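Local coordinates for replicase polyprotein 1a (Avian infectious bronchitis virus, PDB 3LD1) that is a viral replicase precursor cleaved into non-structural proteins, of which the nsp2 portion represented here has no firmly established function, at residues F261-V266 / A346-H351; A265-D270 / E283-A288; G278-E283 / G323-Y328; V293-M298 / A339-N344; A309-E314 / F330-R335. The protein carries 3 engineered substitutions. All blocks are in the same frame, centred on the assembly; numbering follows the deposited sequence.

The five contacts illustrate how a helix-free, strand-rich region is stitched by overlapping loops. From the N-terminal side, residues 261-266 open contact 1, and the overlapping residues 265-270 start contact 2, which closes at 283-288 as a hairpin. Contact 3 opens at 278-283, before contact 2 has closed, so the two cross. It also crosses contacts 4 and 5, which open at 293-298 and 309-314 before it closes at 323-328. Contact 5 closes next, nested inside contact 4, and contact 1 encloses contacts 3, 4 and 5. Contacts 1 and 3 tie the four-stranded antiparallel sheet to the six-stranded mixed sheet; contact 4 joins two strands of the latter, and contact 5 packs a loop on a strand end.

Contact 1. Residues F261-V266 / A346-H351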
# COMPACT_ATOMS: atom_id res chain seq x y z
N PHE A 261 3.75 -12.17 -18.33
CA PHE A 261 3.09 -13.43 -18.42
C PHE A 261 2.08 -13.51 -17.29
O PHE A 261 1.88 -12.52 -16.59
CB PHE A 261 4.16 -14.48 -18.29
CG PHE A 261 4.86 -14.78 -19.60
CD1 PHE A 261 6.15 -14.38 -19.82
CD2 PHE A 261 4.17 -15.43 -20.65
CE1 PHE A 261 6.78 -14.62 -21.06
CE2 PHE A 261 4.78 -15.67 -21.85
CZ PHE A 261 6.10 -15.24 -22.06
N ARG A 262 1.41 -14.64 -17.10
CA ARG A 262 0.28 -14.66 -16.11
C ARG A 262 0.68 -14.02 -14.81
O ARG A 262 -0.01 -13.19 -14.30
CB ARG A 262 -0.26 -16.09 -15.83
CG ARG A 262 -1.67 -16.40 -16.38
CD ARG A 262 -1.63 -17.32 -17.57
NE ARG A 262 -2.07 -18.72 -17.37
CZ ARG A 262 -1.31 -19.73 -16.92
NH1 ARG A 262 -0.03 -19.52 -16.52
NH2 ARG A 262 -1.83 -20.97 -16.83
N GLU A 263 1.85 -14.38 -14.34
CA GLU A 263 2.25 -14.21 -12.96
C GLU A 263 3.65 -13.77 -12.82
O GLU A 263 4.15 -13.86 -11.75
CB GLU A 263 2.16 -15.56 -12.24
CG GLU A 263 0.76 -15.93 -11.85
CD GLU A 263 0.66 -17.44 -11.57
OE1 GLU A 263 -0.06 -17.82 -10.58
OE2 GLU A 263 1.33 -18.23 -12.34
N ALA A 264 4.30 -13.30 -13.89
CA ALA A 264 5.70 -12.86 -13.80
C ALA A 264 6.07 -11.93 -14.94
O ALA A 264 5.47 -12.00 -16.04
CB ALA A 264 6.66 -14.06 -13.81
N ALA A 265 7.07 -11.08 -14.68
CA ALA A 265 7.62 -10.23 -15.69
C ALA A 265 9.02 -10.66 -15.98
O ALA A 265 9.81 -10.87 -15.02
CB ALA A 265 7.66 -8.83 -15.24
N VAL A 266 9.36 -10.73 -17.27
CA VAL A 266 10.72 -11.01 -17.64
C VAL A 266 11.14 -9.98 -18.61
O VAL A 266 10.29 -9.50 -19.38
CB VAL A 266 10.79 -12.33 -18.41
CG1 VAL A 266 10.34 -13.52 -17.54
CG2 VAL A 266 9.97 -12.25 -19.79
N ALA A 346 10.75 -22.12 -14.41
CA ALA A 346 9.76 -22.25 -15.46
C ALA A 346 8.53 -21.54 -14.98
O ALA A 346 8.11 -21.67 -13.79
CB ALA A 346 9.45 -23.69 -15.74
N LEU A 347 7.95 -20.77 -15.87
CA LEU A 347 6.73 -20.05 -15.52
C LEU A 347 5.51 -20.88 -15.87
O LEU A 347 5.62 -21.82 -16.64
CB LEU A 347 6.69 -18.83 -16.37
CG LEU A 347 7.25 -17.51 -15.90
CD1 LEU A 347 8.48 -17.51 -14.90
CD2 LEU A 347 7.55 -16.78 -17.12
N HIS A 348 4.34 -20.55 -15.35
CA HIS A 348 3.25 -21.49 -15.62
C HIS A 348 2.41 -21.20 -16.91
O HIS A 348 1.25 -21.65 -17.00
CB HIS A 348 2.34 -21.64 -14.41
CG HIS A 348 3.07 -21.98 -13.15
ND1 HIS A 348 2.64 -21.54 -11.92
CD2 HIS A 348 4.16 -22.74 -12.92
CE1 HIS A 348 3.44 -22.02 -10.98
NE2 HIS A 348 4.39 -22.72 -11.57
N ASP A 349 2.94 -20.49 -17.91
CA ASP A 349 2.14 -20.31 -19.11
C ASP A 349 2.19 -21.47 -20.09
O ASP A 349 2.68 -21.33 -21.22
CB ASP A 349 2.44 -19.00 -19.76
CG ASP A 349 2.30 -17.88 -18.78
OD1 ASP A 349 3.17 -17.79 -17.91
OD2 ASP A 349 1.31 -17.11 -18.84
N VAL A 350 1.65 -22.61 -19.66
CA VAL A 350 1.89 -23.84 -20.35
C VAL A 350 1.19 -23.90 -21.70
O VAL A 350 -0.00 -23.70 -21.77
CB VAL A 350 1.53 -25.06 -19.47
CG1 VAL A 350 1.90 -26.36 -20.22
CG2 VAL A 350 2.28 -25.03 -18.16
N HIS A 351 1.94 -24.17 -22.78
CA HIS A 351 1.36 -24.45 -24.09
C HIS A 351 1.56 -25.92 -24.56
O HIS A 351 2.55 -26.56 -24.23
CB HIS A 351 1.91 -23.46 -25.12
CG HIS A 351 1.48 -22.03 -24.90
ND1 HIS A 351 1.78 -21.32 -23.75
CD2 HIS A 351 0.77 -21.16 -25.68
CE1 HIS A 351 1.27 -20.10 -23.84
NE2 HIS A 351 0.63 -19.98 -24.98
O HOH W 1 4.10 -18.32 -13.66
O HOH W 2 3.53 -16.72 -15.41
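The turn of a beta hairpin, between strands 258-260 and 265-269, is held by the carboxylate of Asp-349, which reaches the backbone of Arg-262 from an irregular part of strand 345-355. OD2 of Asp-349 uses its syn lone pair to accept the N-H of Arg-262 at 3.0 Å, with an N-H...O angle of 155°. The other oxygen, OD1, receives a bond from a water that in turn accepts the N-H of Glu-263, so one carboxylate reaches two successive amides, one directly and one through water. Within the hairpin, Phe-261 N donates to Ala-264 O.

The side chain of Arg-262, bent at chi2 (107°) and chi3, slides past Asp-349 in the opposite sense. Its CD lies 3.2 Å from Asp-349 OD2, while NH1 makes only a long salt bridge to that oxygen, at 3.6 Å. NH1 also points at His-348 O in a weak bond whose modelled length is too short to be taken literally. Asp-349 is the centre of an inverse gamma turn, and the same His-348 carbonyl accepts a weak bond from Val-350 N. A second water joins Glu-263 OE2 to His-348 N, whereas the imidazole NE2 is bonded to Thr-291.

Beside these polar groups, Leu-347 divides its two methyls. CD2 meets Phe-261 CD1 at 3.9 Å, the two side chains crossing at about a right angle, and CD1 lies 4.1 Å from Ala-264 CB. Pro-340 packs against both Phe-261 and Leu-347, and the Phe-261 ring also leans on the carboxylate, with CD2 3.6 Å from Asp-349 CG.

Contact 2. Residues A265-D270 / E283-A288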
# COMPACT_ATOMS: atom_id res chain seq x y z
N ALA A 265 7.07 -11.08 -14.68
CA ALA A 265 7.62 -10.23 -15.69
C ALA A 265 9.02 -10.66 -15.98
O ALA A 265 9.81 -10.87 -15.02
CB ALA A 265 7.66 -8.83 -15.24
N VAL A 266 9.36 -10.73 -17.27
CA VAL A 266 10.72 -11.01 -17.64
C VAL A 266 11.14 -9.98 -18.61
O VAL A 266 10.29 -9.50 -19.38
CB VAL A 266 10.79 -12.33 -18.41
CG1 VAL A 266 10.34 -13.52 -17.54
CG2 VAL A 266 9.97 -12.25 -19.79
N LYS A 267 12.42 -9.66 -18.64
CA LYS A 267 12.98 -9.05 -19.82
C LYS A 267 13.36 -10.07 -20.89
O LYS A 267 13.87 -11.20 -20.58
CB LYS A 267 14.23 -8.26 -19.54
CG LYS A 267 14.94 -8.48 -18.27
CD LYS A 267 16.02 -7.38 -18.20
CE LYS A 267 16.64 -7.14 -19.61
NZ LYS A 267 16.10 -5.91 -20.32
N ILE A 268 13.12 -9.63 -22.14
CA ILE A 268 13.45 -10.36 -23.32
C ILE A 268 14.88 -9.99 -23.65
O ILE A 268 15.19 -8.83 -23.78
CB ILE A 268 12.57 -9.89 -24.48
CG1 ILE A 268 11.09 -9.99 -24.15
CG2 ILE A 268 12.85 -10.69 -25.73
CD1 ILE A 268 10.38 -8.68 -24.61
N VAL A 269 15.73 -10.95 -23.86
CA VAL A 269 17.06 -10.59 -24.31
C VAL A 269 17.32 -11.22 -25.67
O VAL A 269 17.06 -12.45 -25.87
CB VAL A 269 18.17 -10.97 -23.27
CG1 VAL A 269 17.59 -11.23 -21.86
CG2 VAL A 269 18.87 -12.14 -23.68
N ASP A 270 17.79 -10.38 -26.61
CA ASP A 270 18.09 -10.85 -27.93
C ASP A 270 19.38 -11.61 -27.84
O ASP A 270 20.22 -11.25 -27.08
CB ASP A 270 18.26 -9.71 -28.91
CG ASP A 270 17.00 -8.87 -29.10
OD1 ASP A 270 17.17 -7.78 -29.70
OD2 ASP A 270 15.86 -9.27 -28.70
N GLU A 283 14.47 -13.30 -18.82
CA GLU A 283 15.05 -13.09 -17.44
C GLU A 283 14.01 -12.48 -16.50
O GLU A 283 13.67 -11.27 -16.67
CB GLU A 283 16.21 -12.10 -17.48
CG GLU A 283 17.61 -12.69 -17.59
CD GLU A 283 18.67 -11.61 -17.94
OE1 GLU A 283 19.60 -11.88 -18.73
OE2 GLU A 283 18.53 -10.44 -17.48
N VAL A 284 13.55 -13.27 -15.53
CA VAL A 284 12.57 -12.84 -14.54
C VAL A 284 13.04 -11.54 -13.90
O VAL A 284 14.23 -11.42 -13.58
CB VAL A 284 12.40 -13.93 -13.37
CG1 VAL A 284 11.82 -13.35 -12.09
CG2 VAL A 284 11.52 -14.96 -13.78
N VAL A 285 12.12 -10.60 -13.68
CA VAL A 285 12.43 -9.43 -12.84
C VAL A 285 11.38 -9.27 -11.72
O VAL A 285 10.17 -9.50 -11.97
CB VAL A 285 12.63 -8.13 -13.70
CG1 VAL A 285 13.97 -8.14 -14.50
CG2 VAL A 285 11.48 -7.90 -14.63
N GLY A 286 11.84 -8.96 -10.49
CA GLY A 286 10.96 -8.66 -9.43
C GLY A 286 10.32 -9.93 -8.99
O GLY A 286 10.93 -11.00 -9.07
N ASN A 287 9.11 -9.87 -8.46
CA ASN A 287 8.61 -11.11 -7.86
C ASN A 287 7.83 -11.96 -8.85
O ASN A 287 6.86 -11.45 -9.50
CB ASN A 287 7.78 -10.84 -6.58
CG ASN A 287 8.46 -9.87 -5.65
OD1 ASN A 287 7.95 -8.77 -5.39
ND2 ASN A 287 9.64 -10.25 -5.18
N ALA A 288 8.23 -13.23 -8.96
CA ALA A 288 7.64 -14.17 -9.94
C ALA A 288 7.12 -15.42 -9.23
O ALA A 288 7.74 -15.88 -8.26
CB ALA A 288 8.67 -14.58 -10.95
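Glu-283 and Lys-267 face each other as an antiparallel hydrogen-bonded pair, and the course of the glutamate side chain shows how such neighbours share a sheet face. Its CB starts 3.9 Å from Lys-267 CG, the two side chains lying side by side and pointing the same way. Beyond CG the chain is extended (chi2 167°); the side chain crosses that of Val-269 at about a right angle. At the tip the carboxylate oxygens part company: OE1 rests 3.8 Å from Val-269 CG1, and OE2 comes to 4.0 Å from Lys-267 CD. The lysine bends at chi3 and chi4, leaving NZ 5.9 Å from OE2, so the opposite charges are near but not in contact.

Val-285, on the same face, sets CG1 against Lys-267 CG and CG2 against Ala-265 CB. On the other face Val-266 CG1 meets Val-284 CG2 at 4.2 Å, in a non-hydrogen-bonded pair. The backbones are joined by reciprocal bonds between Lys-267 and Glu-283, with Lys-267 N to Glu-283 O and Glu-283 N to Lys-267 O both 2.8 Å, and by Val-285 N to Ala-265 O at 2.7 Å. Val-284 N turns instead to Ser-342 OG.

Reciprocal bonding of this kind marks an antiparallel hydrogen-bonded pair; here it joins the two strands of a beta hairpin with a long connection, strand 281-285 being the last of a four-stranded antiparallel meander.

Contact 3. Residues G278-E283 / G323-Y328; sequences GTKGFE and GGHLCY
Phe-282 and His-325 both hold CG anti to their own carbonyl carbon, with chi1 of -46° and -70°, and their rings meet between separate strands. The rings are near parallel, with planes 13° apart, but so offset that they barely overlap. What touches is one corner: Phe-282 CZ sits 3.3 Å from His-325 CD2, and CE1 is almost as near. The histidine ring is stacked with Phe-249, while Val-266 packs against Phe-282.

Lys-280 runs alongside the imidazole, pointing the same way, its CB 3.8 Å from His-325 CD2 and its CD the same distance from NE2. The other ring nitrogen, ND1, donates to Gly-323 O at 2.9 Å, approaching from above the carbonyl plane, a bent bond that would limit rotation of the imidazole.

Lys-280 bonds to the residues before and after His-325, the pattern of a parallel bridge. Lys-280 N donates to Gly-324 O at 2.8 Å, nearly straight, and Leu-326 N donates to Lys-280 O at 2.8 Å, approaching almost along the C=O axis. On either side of this bridge a water spans the two segments, one accepting Phe-282 N and donating to Leu-326 O, the other donating to both Gly-278 O and Gly-324 O.

Gly-323 and Gly-324, both with positive phi, have backbone angles close to those of a type I' turn, which suits the tight beta hairpin of strands 316-322 and 325-332. The arrangement is thus a single backbone bridge by which the chain at the start of the edge strand of the four-stranded sheet meets that hairpin in the neighbouring mixed sheet.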
# COMPACT_ATOMS: atom_id res chain seq x y z
N GLY A 278 20.41 -15.05 -32.75
CA GLY A 278 19.05 -14.59 -32.98
C GLY A 278 18.07 -15.29 -32.10
O GLY A 278 16.89 -15.00 -32.17
N THR A 279 18.55 -16.23 -31.27
CA THR A 279 17.71 -16.86 -30.25
C THR A 279 17.38 -15.87 -29.15
O THR A 279 18.27 -15.25 -28.61
CB THR A 279 18.42 -18.07 -29.59
OG1 THR A 279 18.88 -18.98 -30.60
CG2 THR A 279 17.44 -18.82 -28.70
N LYS A 280 16.13 -15.78 -28.74
CA LYS A 280 15.76 -14.92 -27.64
C LYS A 280 15.46 -15.68 -26.39
O LYS A 280 14.99 -16.81 -26.46
CB LYS A 280 14.48 -14.17 -28.00
CG LYS A 280 14.63 -13.16 -29.08
CD LYS A 280 13.28 -12.50 -29.47
CE LYS A 280 13.53 -11.29 -30.37
NZ LYS A 280 12.42 -10.27 -30.11
N GLY A 281 15.62 -15.02 -25.23
CA GLY A 281 15.23 -15.65 -23.99
C GLY A 281 14.63 -14.72 -22.96
O GLY A 281 14.43 -13.53 -23.18
N PHE A 282 14.34 -15.28 -21.80
CA PHE A 282 13.70 -14.49 -20.78
C PHE A 282 14.51 -14.47 -19.49
O PHE A 282 15.20 -15.45 -19.17
CB PHE A 282 12.32 -15.03 -20.51
CG PHE A 282 11.48 -15.33 -21.77
CD1 PHE A 282 10.99 -14.30 -22.59
CD2 PHE A 282 11.17 -16.68 -22.12
CE1 PHE A 282 10.18 -14.59 -23.68
CE2 PHE A 282 10.38 -16.98 -23.21
CZ PHE A 282 9.85 -15.92 -23.98
N GLU A 283 14.47 -13.30 -18.82
CA GLU A 283 15.05 -13.09 -17.44
C GLU A 283 14.01 -12.48 -16.50
O GLU A 283 13.67 -11.27 -16.67
CB GLU A 283 16.21 -12.10 -17.48
CG GLU A 283 17.61 -12.69 -17.59
CD GLU A 283 18.67 -11.61 -17.94
OE1 GLU A 283 19.60 -11.88 -18.73
OE2 GLU A 283 18.53 -10.44 -17.48
N GLY A 323 9.49 -20.82 -31.64
CA GLY A 323 9.23 -19.47 -32.13
C GLY A 323 10.40 -18.54 -31.82
O GLY A 323 10.21 -17.42 -31.44
N GLY A 324 11.62 -19.02 -31.92
CA GLY A 324 12.80 -18.18 -31.76
C GLY A 324 13.20 -17.86 -30.35
O GLY A 324 14.12 -17.07 -30.17
N HIS A 325 12.50 -18.45 -29.38
CA HIS A 325 12.70 -18.23 -27.95
C HIS A 325 13.09 -19.51 -27.24
O HIS A 325 12.43 -20.59 -27.44
CB HIS A 325 11.38 -17.86 -27.27
CG HIS A 325 10.87 -16.51 -27.65
ND1 HIS A 325 10.13 -16.30 -28.79
CD2 HIS A 325 10.98 -15.31 -27.03
CE1 HIS A 325 9.83 -15.01 -28.88
NE2 HIS A 325 10.37 -14.39 -27.84
N LEU A 326 14.02 -19.40 -26.30
CA LEU A 326 14.49 -20.53 -25.51
C LEU A 326 13.44 -20.84 -24.48
O LEU A 326 13.18 -20.02 -23.57
CB LEU A 326 15.78 -20.23 -24.80
CG LEU A 326 16.89 -21.27 -24.78
CD1 LEU A 326 17.74 -21.11 -23.52
CD2 LEU A 326 16.44 -22.70 -24.91
N CYS A 327 12.77 -21.99 -24.66
CA CYS A 327 11.71 -22.37 -23.77
C CYS A 327 12.08 -23.62 -22.99
O CYS A 327 13.10 -24.25 -23.24
CB CYS A 327 10.43 -22.62 -24.55
SG CYS A 327 9.72 -21.25 -25.42
N TYR A 328 11.26 -23.95 -22.01
CA TYR A 328 11.33 -25.18 -21.27
C TYR A 328 10.26 -26.04 -21.85
O TYR A 328 9.14 -25.57 -22.17
CB TYR A 328 10.93 -24.92 -19.85
CG TYR A 328 10.93 -26.14 -18.95
CD1 TYR A 328 12.14 -26.72 -18.53
CD2 TYR A 328 9.70 -26.71 -18.49
CE1 TYR A 328 12.13 -27.83 -17.71
CE2 TYR A 328 9.69 -27.82 -17.66
CZ TYR A 328 10.91 -28.38 -17.27
OH TYR A 328 10.94 -29.46 -16.41
O HOH W 3 14.39 -14.83 -32.33
O HOH W 4 14.64 -18.44 -21.95

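Contact 4. Residues V293-M298 / A339-N344; sequences VVVRGM and APLSGN
Asn-344, Val-293 and Val-295 carry most of this contact, where the turn of a beta hairpin meets strand 291-298 in the six-stranded mixed sheet. The hairpin is formed by strands 335-342 and 345-355, and the second of these is also the antiparallel partner of strand 291-298. Asn-344 therefore stands at a corner where three strands come together.

Its backbone supplies the hydrogen bond that crosses the contact: Val-293 N donates to Asn-344 O at 3.0 Å with an N-H...O angle of 171°, the donor tilted from the carbonyl plane. The flank of the same residue leans on the partner strand, since Asn-344 CB lies 3.6 Å from Val-293 O.

Val-293 is buried. Its CG2, in the crowded position between the backbone N and the carbonyl carbon (chi1 -69° for CG1), lies 3.5 Å from Asn-344 O, so that backbone oxygen is flanked by both the amide and a methyl of one residue. CG2 also reaches Leu-341 CD1 at 4.1 Å. Around this valine the apolar cluster continues with Tyr-328, Val-313 and Ala-346.

Val-295, two residues on, offers CG2 to the other branch of the same leucine, 4.3 Å from Leu-341 CD2. Leu-341 holds CG anti to its backbone N (chi1 -176°), and its forked end spans the valine pair. Between Leu-341 and Asn-344, Gly-343 has a positive phi where the hairpin chain reverses. The valine and asparagine side chains cross at a slant, bringing Val-295 CG2 to 3.5 Å from Asn-344 ND2.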
# COMPACT_ATOMS: atom_id res chain seq x y z
N VAL A 293 12.90 -25.99 -12.01
CA VAL A 293 13.00 -27.18 -12.82
C VAL A 293 14.47 -27.60 -13.08
O VAL A 293 15.40 -26.83 -12.75
CB VAL A 293 12.37 -26.94 -14.17
CG1 VAL A 293 10.80 -26.79 -14.06
CG2 VAL A 293 13.11 -25.77 -14.89
N VAL A 294 14.64 -28.81 -13.68
CA VAL A 294 15.92 -29.25 -14.24
C VAL A 294 15.93 -29.36 -15.74
O VAL A 294 15.08 -30.00 -16.32
CB VAL A 294 16.26 -30.69 -13.77
CG1 VAL A 294 17.58 -31.18 -14.41
CG2 VAL A 294 16.23 -30.81 -12.19
N VAL A 295 16.95 -28.83 -16.40
CA VAL A 295 16.95 -28.87 -17.81
C VAL A 295 17.99 -29.85 -18.16
O VAL A 295 19.17 -29.55 -18.00
CB VAL A 295 17.35 -27.45 -18.39
CG1 VAL A 295 17.12 -27.31 -19.91
CG2 VAL A 295 16.58 -26.37 -17.70
N ARG A 296 17.61 -31.02 -18.68
CA ARG A 296 18.62 -32.11 -18.98
C ARG A 296 19.51 -31.74 -20.11
O ARG A 296 20.68 -32.14 -20.08
CB ARG A 296 17.99 -33.47 -19.32
CG ARG A 296 17.22 -34.08 -18.15
CD ARG A 296 15.80 -34.50 -18.55
NE ARG A 296 15.16 -35.27 -17.50
CZ ARG A 296 15.11 -36.62 -17.45
NH1 ARG A 296 15.65 -37.37 -18.41
NH2 ARG A 296 14.48 -37.21 -16.43
N GLY A 297 18.98 -31.03 -21.12
CA GLY A 297 19.73 -30.66 -22.34
C GLY A 297 18.73 -30.08 -23.33
O GLY A 297 17.51 -29.90 -23.02
N MET A 298 19.22 -29.76 -24.53
CA MET A 298 18.37 -29.18 -25.61
C MET A 298 17.84 -30.32 -26.42
O MET A 298 18.61 -31.22 -26.71
CB MET A 298 19.19 -28.35 -26.62
CG MET A 298 18.31 -27.47 -27.52
SD MET A 298 17.60 -26.01 -26.63
CE MET A 298 19.13 -25.03 -26.58
N ALA A 339 6.97 -24.24 -21.90
CA ALA A 339 6.74 -23.14 -20.97
C ALA A 339 7.83 -22.08 -21.04
O ALA A 339 8.98 -22.35 -21.54
CB ALA A 339 6.60 -23.66 -19.56
N PRO A 340 7.47 -20.84 -20.60
CA PRO A 340 8.55 -19.80 -20.58
C PRO A 340 9.61 -20.17 -19.57
O PRO A 340 9.28 -20.77 -18.57
CB PRO A 340 7.81 -18.49 -20.27
CG PRO A 340 6.32 -18.80 -20.49
CD PRO A 340 6.17 -20.31 -20.19
N LEU A 341 10.87 -19.91 -19.87
CA LEU A 341 11.96 -20.28 -18.98
C LEU A 341 12.89 -19.14 -18.71
O LEU A 341 13.26 -18.43 -19.66
CB LEU A 341 12.79 -21.40 -19.66
CG LEU A 341 13.98 -22.14 -19.00
CD1 LEU A 341 13.60 -22.83 -17.68
CD2 LEU A 341 14.76 -23.17 -19.93
N SER A 342 13.36 -19.01 -17.46
CA SER A 342 14.43 -18.07 -17.11
C SER A 342 15.42 -18.84 -16.25
O SER A 342 15.04 -19.30 -15.15
CB SER A 342 13.80 -16.94 -16.32
OG SER A 342 14.77 -16.20 -15.62
N GLY A 343 16.67 -19.05 -16.74
CA GLY A 343 17.65 -19.87 -15.99
C GLY A 343 17.00 -21.25 -15.82
O GLY A 343 16.72 -21.92 -16.82
N ASN A 344 16.68 -21.62 -14.56
CA ASN A 344 16.11 -22.91 -14.14
C ASN A 344 14.77 -22.67 -13.51
O ASN A 344 14.29 -23.38 -12.63
CB ASN A 344 17.01 -23.63 -13.13
CG ASN A 344 18.25 -24.34 -13.79
OD1 ASN A 344 19.32 -24.40 -13.21
ND2 ASN A 344 18.08 -24.89 -14.94

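Contact 5. Residues A309-E314 / F330-R335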
# COMPACT_ATOMS: atom_id res chain seq x y z
N ALA A 309 -2.59 -25.37 -21.77
CA ALA A 309 -2.95 -26.66 -21.13
C ALA A 309 -3.48 -26.56 -19.72
O ALA A 309 -4.36 -27.36 -19.29
CB ALA A 309 -1.78 -27.68 -21.17
N GLU A 310 -2.95 -25.62 -18.95
CA GLU A 310 -3.47 -25.53 -17.60
C GLU A 310 -3.14 -26.83 -16.91
O GLU A 310 -4.06 -27.57 -16.55
CB GLU A 310 -5.01 -25.40 -17.60
CG GLU A 310 -5.52 -24.75 -16.38
CD GLU A 310 -4.77 -23.45 -16.16
OE1 GLU A 310 -3.59 -23.51 -15.72
OE2 GLU A 310 -5.35 -22.38 -16.48
N ILE A 311 -1.85 -27.12 -16.77
CA ILE A 311 -1.44 -28.30 -16.03
C ILE A 311 -0.11 -28.00 -15.36
O ILE A 311 0.62 -27.09 -15.80
CB ILE A 311 -1.33 -29.63 -16.90
CG1 ILE A 311 -0.26 -29.54 -17.95
CG2 ILE A 311 -2.66 -30.04 -17.52
CD1 ILE A 311 0.93 -30.20 -17.50
N PRO A 312 0.19 -28.76 -14.31
CA PRO A 312 1.46 -28.74 -13.62
C PRO A 312 2.68 -28.76 -14.54
O PRO A 312 2.78 -29.59 -15.48
CB PRO A 312 1.40 -30.00 -12.75
CG PRO A 312 -0.06 -30.09 -12.37
CD PRO A 312 -0.77 -29.68 -13.65
N VAL A 313 3.57 -27.82 -14.29
CA VAL A 313 4.86 -27.90 -14.85
C VAL A 313 5.66 -29.06 -14.21
O VAL A 313 5.82 -29.10 -13.01
CB VAL A 313 5.58 -26.57 -14.67
CG1 VAL A 313 7.05 -26.71 -15.10
CG2 VAL A 313 4.84 -25.47 -15.47
N GLU A 314 6.18 -29.98 -15.02
CA GLU A 314 7.01 -31.04 -14.52
C GLU A 314 8.36 -30.45 -14.16
O GLU A 314 8.88 -29.57 -14.87
CB GLU A 314 7.14 -32.15 -15.58
CG GLU A 314 5.83 -32.92 -15.82
CD GLU A 314 5.19 -33.46 -14.48
OE1 GLU A 314 5.86 -34.27 -13.77
OE2 GLU A 314 4.05 -33.05 -14.10
N PHE A 330 8.58 -30.08 -21.47
CA PHE A 330 8.47 -31.27 -20.67
C PHE A 330 7.44 -32.23 -21.24
O PHE A 330 6.58 -31.82 -21.97
CB PHE A 330 8.13 -30.90 -19.22
CG PHE A 330 6.81 -30.22 -19.03
CD1 PHE A 330 6.69 -28.85 -19.16
CD2 PHE A 330 5.70 -30.94 -18.59
CE1 PHE A 330 5.48 -28.20 -18.89
CE2 PHE A 330 4.46 -30.32 -18.31
CZ PHE A 330 4.35 -28.95 -18.48
N LYS A 331 7.56 -33.52 -20.87
CA LYS A 331 6.68 -34.63 -21.24
C LYS A 331 5.73 -35.03 -20.06
O LYS A 331 6.13 -35.07 -18.91
CB LYS A 331 7.56 -35.83 -21.63
CG LYS A 331 6.94 -36.85 -22.60
CD LYS A 331 7.79 -38.14 -22.77
CE LYS A 331 7.02 -39.19 -23.69
NZ LYS A 331 7.62 -40.55 -23.75
N SER A 332 4.48 -35.30 -20.37
CA SER A 332 3.45 -35.54 -19.37
C SER A 332 2.54 -36.67 -19.85
O SER A 332 1.59 -36.42 -20.64
CB SER A 332 2.65 -34.27 -19.15
OG SER A 332 2.24 -34.21 -17.81
N GLY A 333 2.85 -37.90 -19.41
CA GLY A 333 2.30 -39.06 -20.06
C GLY A 333 2.90 -39.16 -21.46
O GLY A 333 4.16 -39.15 -21.65
N ASP A 334 2.02 -39.25 -22.47
CA ASP A 334 2.57 -39.47 -23.84
C ASP A 334 2.76 -38.15 -24.53
O ASP A 334 3.34 -38.13 -25.63
CB ASP A 334 1.70 -40.38 -24.73
CG ASP A 334 0.81 -41.37 -23.93
OD1 ASP A 334 -0.41 -41.42 -24.28
OD2 ASP A 334 1.29 -42.07 -22.97
N ARG A 335 2.31 -37.07 -23.88
CA ARG A 335 2.21 -35.72 -24.44
C ARG A 335 3.35 -34.77 -24.02
O ARG A 335 3.93 -34.90 -22.95
CB ARG A 335 0.94 -35.06 -23.95
CG ARG A 335 -0.27 -35.94 -24.02
CD ARG A 335 -0.91 -35.75 -25.32
NE ARG A 335 -1.16 -34.33 -25.44
CZ ARG A 335 -2.19 -33.69 -24.89
NH1 ARG A 335 -3.12 -34.35 -24.20
NH2 ARG A 335 -2.29 -32.38 -25.06
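The ring of Phe-330 is met by backbone on one face and by a methyl at its edge. Over the face lies the link between Val-313 and Glu-314, with Glu-314 N 3.7 Å above the ring plane and displaced toward the rim. At the edge, in the plane of the ring, stands Ile-311 CD1, 3.6 Å from Phe-330 CE2. Pro-312 O comes in obliquely, 3.4 Å from the same CE2 and equally near CZ. Tyr-337 meets the phenyl from the adjoining strand, the two ring planes at about 30°.

CB of Phe-330 points toward the loop, and chi1 of 63° sets CG between the backbone N and the carbonyl carbon. Strands 325-332 and 335-342 form a tight beta hairpin, closed by a type II' turn from Ser-332 to Arg-335. Ser-332 N donates to Arg-335 O, while the return bond from Arg-335 N to Ser-332 O is weak; Gly-333 takes the positive phi that this turn needs at its second position. Phe-330, two residues before the turn begins, projects onto residues 309-314, the loop between strands 302-308 and 316-322.

Glu-314 crosses the phenyl at about a right angle and packs with its aliphatic part, CG being 3.4 Å from Phe-330 CD2. Beyond CG its chain bends (chi2 -52°), and OE2 stays 4.3 Å from Ser-332 OG. The segments share no hydrogen bond; the contact is van der Waals packing of side chains and backbone on the phenyl ring. Glu-314 O is bonded to the hydroxyl of Tyr-328. Val-313 CG1 lies 4.4 Å from Phe-330 CE1, and its side chain also packs on Ala-346 and Val-350 of strand 345-355.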